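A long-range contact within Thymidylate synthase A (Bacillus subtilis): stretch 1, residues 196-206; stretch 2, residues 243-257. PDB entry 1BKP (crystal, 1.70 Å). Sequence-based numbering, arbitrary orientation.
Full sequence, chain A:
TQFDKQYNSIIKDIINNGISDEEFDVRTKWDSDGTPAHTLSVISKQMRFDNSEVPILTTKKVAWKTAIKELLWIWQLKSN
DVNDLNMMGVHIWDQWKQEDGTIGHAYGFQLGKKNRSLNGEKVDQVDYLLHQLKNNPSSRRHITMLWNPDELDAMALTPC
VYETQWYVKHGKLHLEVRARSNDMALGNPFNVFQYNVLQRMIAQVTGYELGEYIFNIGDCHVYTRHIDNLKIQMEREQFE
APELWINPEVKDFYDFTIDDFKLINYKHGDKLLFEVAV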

# COMPACT_ATOMS: atom_id res chain seq x y z
N ASN A 196 -15.18 5.49 1.57
CA ASN A 196 -15.44 6.68 2.37
C ASN A 196 -16.65 6.40 3.32
O ASN A 196 -16.69 6.82 4.52
N VAL A 197 -17.63 5.63 2.82
CA VAL A 197 -18.76 5.26 3.70
C VAL A 197 -18.21 4.44 4.92
O VAL A 197 -18.52 4.74 6.06
N LEU A 198 -17.24 3.57 4.67
CA LEU A 198 -16.69 2.78 5.75
C LEU A 198 -15.99 3.75 6.77
O LEU A 198 -16.08 3.53 7.97
N GLN A 199 -15.30 4.79 6.28
CA GLN A 199 -14.65 5.73 7.16
C GLN A 199 -15.69 6.36 8.09
O GLN A 199 -15.42 6.52 9.33
N ARG A 200 -16.76 6.89 7.48
CA ARG A 200 -17.86 7.51 8.24
C ARG A 200 -18.49 6.56 9.23
O ARG A 200 -18.77 6.96 10.39
N MET A 201 -18.70 5.29 8.86
CA MET A 201 -19.29 4.32 9.82
C MET A 201 -18.42 4.12 11.06
O MET A 201 -18.91 4.16 12.21
N ILE A 202 -17.12 3.93 10.79
CA ILE A 202 -16.17 3.57 11.85
C ILE A 202 -15.90 4.78 12.73
O ILE A 202 -15.84 4.65 13.93
N ALA A 203 -15.80 5.95 12.15
CA ALA A 203 -15.56 7.13 12.96
C ALA A 203 -16.78 7.36 13.93
O ALA A 203 -16.58 7.73 15.12
N GLN A 204 -18.01 7.04 13.44
CA GLN A 204 -19.19 7.28 14.22
C GLN A 204 -19.19 6.38 15.44
O GLN A 204 -19.46 6.86 16.52
N VAL A 205 -18.80 5.11 15.29
CA VAL A 205 -18.83 4.18 16.39
C VAL A 205 -17.61 4.15 17.35
O VAL A 205 -17.64 3.46 18.38
N THR A 206 -16.53 4.85 16.98
CA THR A 206 -15.35 4.90 17.79
C THR A 206 -15.25 6.30 18.41
O THR A 206 -14.33 6.59 19.17
N GLU A 243 -25.59 15.25 0.16
CA GLU A 243 -25.22 15.06 1.54
C GLU A 243 -25.54 13.56 1.83
O GLU A 243 -26.41 12.95 1.17
N LEU A 244 -24.71 12.93 2.64
CA LEU A 244 -24.94 11.55 3.04
C LEU A 244 -25.43 11.51 4.53
O LEU A 244 -24.71 11.79 5.47
N TRP A 245 -26.70 11.19 4.71
CA TRP A 245 -27.30 11.05 6.03
C TRP A 245 -26.95 9.62 6.50
O TRP A 245 -27.17 8.68 5.79
N ILE A 246 -26.45 9.48 7.71
CA ILE A 246 -26.18 8.15 8.27
C ILE A 246 -26.92 8.19 9.62
O ILE A 246 -26.78 9.16 10.39
N ASN A 247 -27.67 7.14 9.95
CA ASN A 247 -28.51 7.16 11.15
C ASN A 247 -27.63 7.47 12.42
O ASN A 247 -26.83 6.65 12.84
N PRO A 248 -27.82 8.67 13.04
CA PRO A 248 -27.09 9.12 14.25
C PRO A 248 -27.31 8.19 15.43
O PRO A 248 -26.57 8.26 16.39
N GLU A 249 -28.36 7.38 15.42
CA GLU A 249 -28.65 6.45 16.53
C GLU A 249 -27.86 5.15 16.61
O GLU A 249 -28.01 4.39 17.60
N VAL A 250 -27.04 4.84 15.59
CA VAL A 250 -26.26 3.59 15.63
C VAL A 250 -24.93 3.79 16.38
O VAL A 250 -24.11 4.67 16.08
N LYS A 251 -24.73 2.95 17.36
CA LYS A 251 -23.58 3.05 18.22
C LYS A 251 -22.69 1.86 18.06
O LYS A 251 -21.65 1.84 18.66
N ASP A 252 -23.16 0.80 17.43
CA ASP A 252 -22.35 -0.39 17.24
C ASP A 252 -22.18 -0.63 15.74
O ASP A 252 -23.15 -0.61 15.03
N PHE A 253 -20.94 -0.88 15.28
CA PHE A 253 -20.70 -1.19 13.88
C PHE A 253 -21.61 -2.33 13.31
O PHE A 253 -21.97 -2.36 12.14
N TYR A 254 -21.96 -3.27 14.17
CA TYR A 254 -22.74 -4.40 13.76
C TYR A 254 -24.24 -4.13 13.74
O TYR A 254 -24.97 -4.99 13.31
N ASP A 255 -24.64 -2.87 13.98
CA ASP A 255 -26.06 -2.54 13.97
C ASP A 255 -26.50 -1.84 12.70
O ASP A 255 -27.69 -1.66 12.47
N PHE A 256 -25.56 -1.43 11.85
CA PHE A 256 -25.90 -0.68 10.66
C PHE A 256 -26.61 -1.56 9.63
O PHE A 256 -26.36 -2.75 9.56
N THR A 257 -27.60 -1.02 8.94
CA THR A 257 -28.28 -1.84 7.94
C THR A 257 -28.37 -0.86 6.81
O THR A 257 -28.14 0.34 7.02

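One side of helix 196-206 packs against strand 243-246 and the loop that follows it. Leu244 and Ile246, alternate residues of the strand, both point toward the helix. Leu244 (t, p) sets CD2 3.8 Å from Arg200 CD and 4.2 Å from Val197 CG2, while CD1 of Ile246 (m, t) meets Arg200 CB at 3.6 Å. The methylenes of Arg200 (m, t, t) thus serve as apolar surface. Its charged end is held by NE donating to Asn196 OD1 (2.8 Å), and NH1 donates to a water (3.0 Å) that in turn donates to Leu244 O (2.8 Å).

Farther along, flexible Met201 (m, t, p) fits between two aromatic rings. Its CG lies over one face of Phe256, 4.3 Å from the ring centroid, and its CE reaches Phe253 CE1 at 3.6 Å. The Phe253 ring (chi1 t) pushes its CE1 against Leu198 CD1 (3.9 Å, at the ring edge) and Ile202 CG1 (3.8 Å). Branched Val205 (m) fills the bend of the loop, CG1 lying 3.7 Å from Lys251 C and 3.8 Å from Phe256 CE2.

Gln204 (t, t) has the length and the paired protons to tie down the turn: NE2 donates to Asn247 O (2.9 Å) and Val250 O (3.0 Å). A second water lies within hydrogen-bonding reach of both Gln204 OE1 (2.8 Å) and Ile246 O (2.7 Å), linking the far end of the side chain with the strand.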

# COMPACT_ATOMS: atom_id res chain seq x y z
CB ASN A 196 -15.74 7.88 1.45
CG ASN A 196 -15.83 9.16 2.23
OD1 ASN A 196 -16.90 9.58 2.50
ND2 ASN A 196 -14.68 9.70 2.74
CB VAL A 197 -19.86 4.45 2.92
CG1 VAL A 197 -21.02 4.07 3.89
CG2 VAL A 197 -20.39 5.36 1.86
CB LEU A 198 -15.63 1.80 5.23
CG LEU A 198 -15.02 0.89 6.30
CD1 LEU A 198 -16.10 -0.13 6.86
CD2 LEU A 198 -13.81 0.14 5.60
CB GLN A 199 -13.99 6.85 6.39
CG GLN A 199 -13.09 7.69 7.28
CD GLN A 199 -12.37 8.76 6.50
OE1 GLN A 199 -12.71 8.98 5.35
NE2 GLN A 199 -11.41 9.47 7.12
CB ARG A 200 -18.91 8.10 7.28
CG ARG A 200 -18.25 9.26 6.40
CD ARG A 200 -19.18 9.81 5.31
NE ARG A 200 -18.41 10.77 4.54
CZ ARG A 200 -18.60 12.08 4.57
NH1 ARG A 200 -19.63 12.62 5.26
NH2 ARG A 200 -17.81 12.83 3.86
CB MET A 201 -19.42 2.96 9.18
CG MET A 201 -20.63 2.97 8.12
SD MET A 201 -20.51 1.44 7.13
CE MET A 201 -21.04 0.14 8.24
CB ILE A 202 -14.82 2.79 11.34
CG1 ILE A 202 -15.17 1.32 10.95
CG2 ILE A 202 -13.74 2.82 12.54
CD1 ILE A 202 -14.10 0.56 10.25
CB ALA A 203 -15.42 8.34 12.02
CB GLN A 204 -20.47 7.09 13.38
CG GLN A 204 -21.77 7.10 14.28
CD GLN A 204 -23.02 7.25 13.44
OE1 GLN A 204 -23.07 8.12 12.59
NE2 GLN A 204 -24.05 6.38 13.67
CB VAL A 205 -19.18 2.81 15.91
CG1 VAL A 205 -20.53 2.84 15.25
CG2 VAL A 205 -18.09 2.23 14.97
CB THR A 206 -14.12 4.57 17.02
OG1 THR A 206 -13.98 5.46 15.88
CG2 THR A 206 -14.16 3.10 16.62
CB GLU A 243 -26.06 16.03 2.42
CG GLU A 243 -26.14 15.70 3.85
CD GLU A 243 -27.28 16.48 4.52
OE1 GLU A 243 -27.26 17.74 4.46
OE2 GLU A 243 -28.19 15.84 5.11
CB LEU A 244 -23.63 10.74 2.86
CG LEU A 244 -23.69 9.37 3.49
CD1 LEU A 244 -24.75 8.51 2.82
CD2 LEU A 244 -22.27 8.73 3.41
CB TRP A 245 -28.86 11.13 5.93
CG TRP A 245 -29.51 10.82 7.24
CD1 TRP A 245 -29.64 11.67 8.29
CD2 TRP A 245 -30.14 9.57 7.64
NE1 TRP A 245 -30.31 11.04 9.33
CE2 TRP A 245 -30.63 9.76 8.95
CE3 TRP A 245 -30.34 8.35 7.01
CZ2 TRP A 245 -31.31 8.78 9.63
CZ3 TRP A 245 -30.99 7.36 7.68
CH2 TRP A 245 -31.48 7.58 8.99
CB ILE A 246 -24.70 7.94 8.54
CG1 ILE A 246 -23.96 7.82 7.20
CG2 ILE A 246 -24.52 6.56 9.30
CD1 ILE A 246 -22.50 7.76 7.50
CB ASN A 247 -29.19 5.83 11.21
CG ASN A 247 -30.19 5.68 12.37
OD1 ASN A 247 -30.24 6.49 13.28
ND2 ASN A 247 -30.84 4.50 12.41
CB PRO A 248 -27.73 10.46 14.58
CG PRO A 248 -28.50 10.82 13.40
CD PRO A 248 -28.99 9.50 12.85
CB GLU A 249 -30.15 6.16 16.53
CG GLU A 249 -30.93 7.41 17.00
CD GLU A 249 -32.44 7.41 16.74
OE1 GLU A 249 -33.10 6.37 16.83
OE2 GLU A 249 -32.95 8.52 16.47
CB VAL A 250 -25.98 3.07 14.22
CG1 VAL A 250 -25.28 1.76 14.27
CG2 VAL A 250 -27.28 3.01 13.43
CB LYS A 251 -24.06 3.06 19.68
CG LYS A 251 -24.80 4.30 20.04
CD LYS A 251 -25.53 4.14 21.34
CE LYS A 251 -26.24 5.44 21.68
NZ LYS A 251 -27.00 5.31 22.94
CB ASP A 252 -23.08 -1.59 17.79
CG ASP A 252 -22.24 -2.85 17.71
OD1 ASP A 252 -21.13 -2.81 18.20
OD2 ASP A 252 -22.63 -3.88 17.16
CB PHE A 253 -19.24 -1.64 13.76
CG PHE A 253 -18.78 -1.85 12.33
CD1 PHE A 253 -18.54 -0.75 11.49
CD2 PHE A 253 -18.63 -3.15 11.82
CE1 PHE A 253 -18.13 -0.94 10.14
CE2 PHE A 253 -18.24 -3.31 10.51
CZ PHE A 253 -17.99 -2.21 9.68
CB TYR A 254 -22.43 -5.60 14.62
CG TYR A 254 -21.00 -5.97 14.46
CD1 TYR A 254 -20.56 -6.65 13.32
CD2 TYR A 254 -20.06 -5.61 15.42
CE1 TYR A 254 -19.19 -6.96 13.13
CE2 TYR A 254 -18.69 -5.91 15.25
CZ TYR A 254 -18.27 -6.59 14.11
OH TYR A 254 -16.93 -6.88 13.92
CB ASP A 255 -26.40 -1.61 15.15
CG ASP A 255 -26.45 -2.33 16.46
OD1 ASP A 255 -26.54 -3.58 16.43
OD2 ASP A 255 -26.35 -1.65 17.52
CB PHE A 256 -24.60 -0.10 10.01
CG PHE A 256 -24.07 1.15 10.67
CD1 PHE A 256 -24.71 2.37 10.47
CD2 PHE A 256 -22.89 1.11 11.44
CE1 PHE A 256 -24.21 3.58 11.00
CE2 PHE A 256 -22.32 2.25 12.00
CZ PHE A 256 -22.98 3.54 11.78
CB THR A 257 -29.78 -2.29 8.35
OG1 THR A 257 -30.61 -1.12 8.53
CG2 THR A 257 -29.83 -3.18 9.60
O HOH W 1 -22.14 11.48 6.45
O HOH W 2 -24.74 10.25 11.77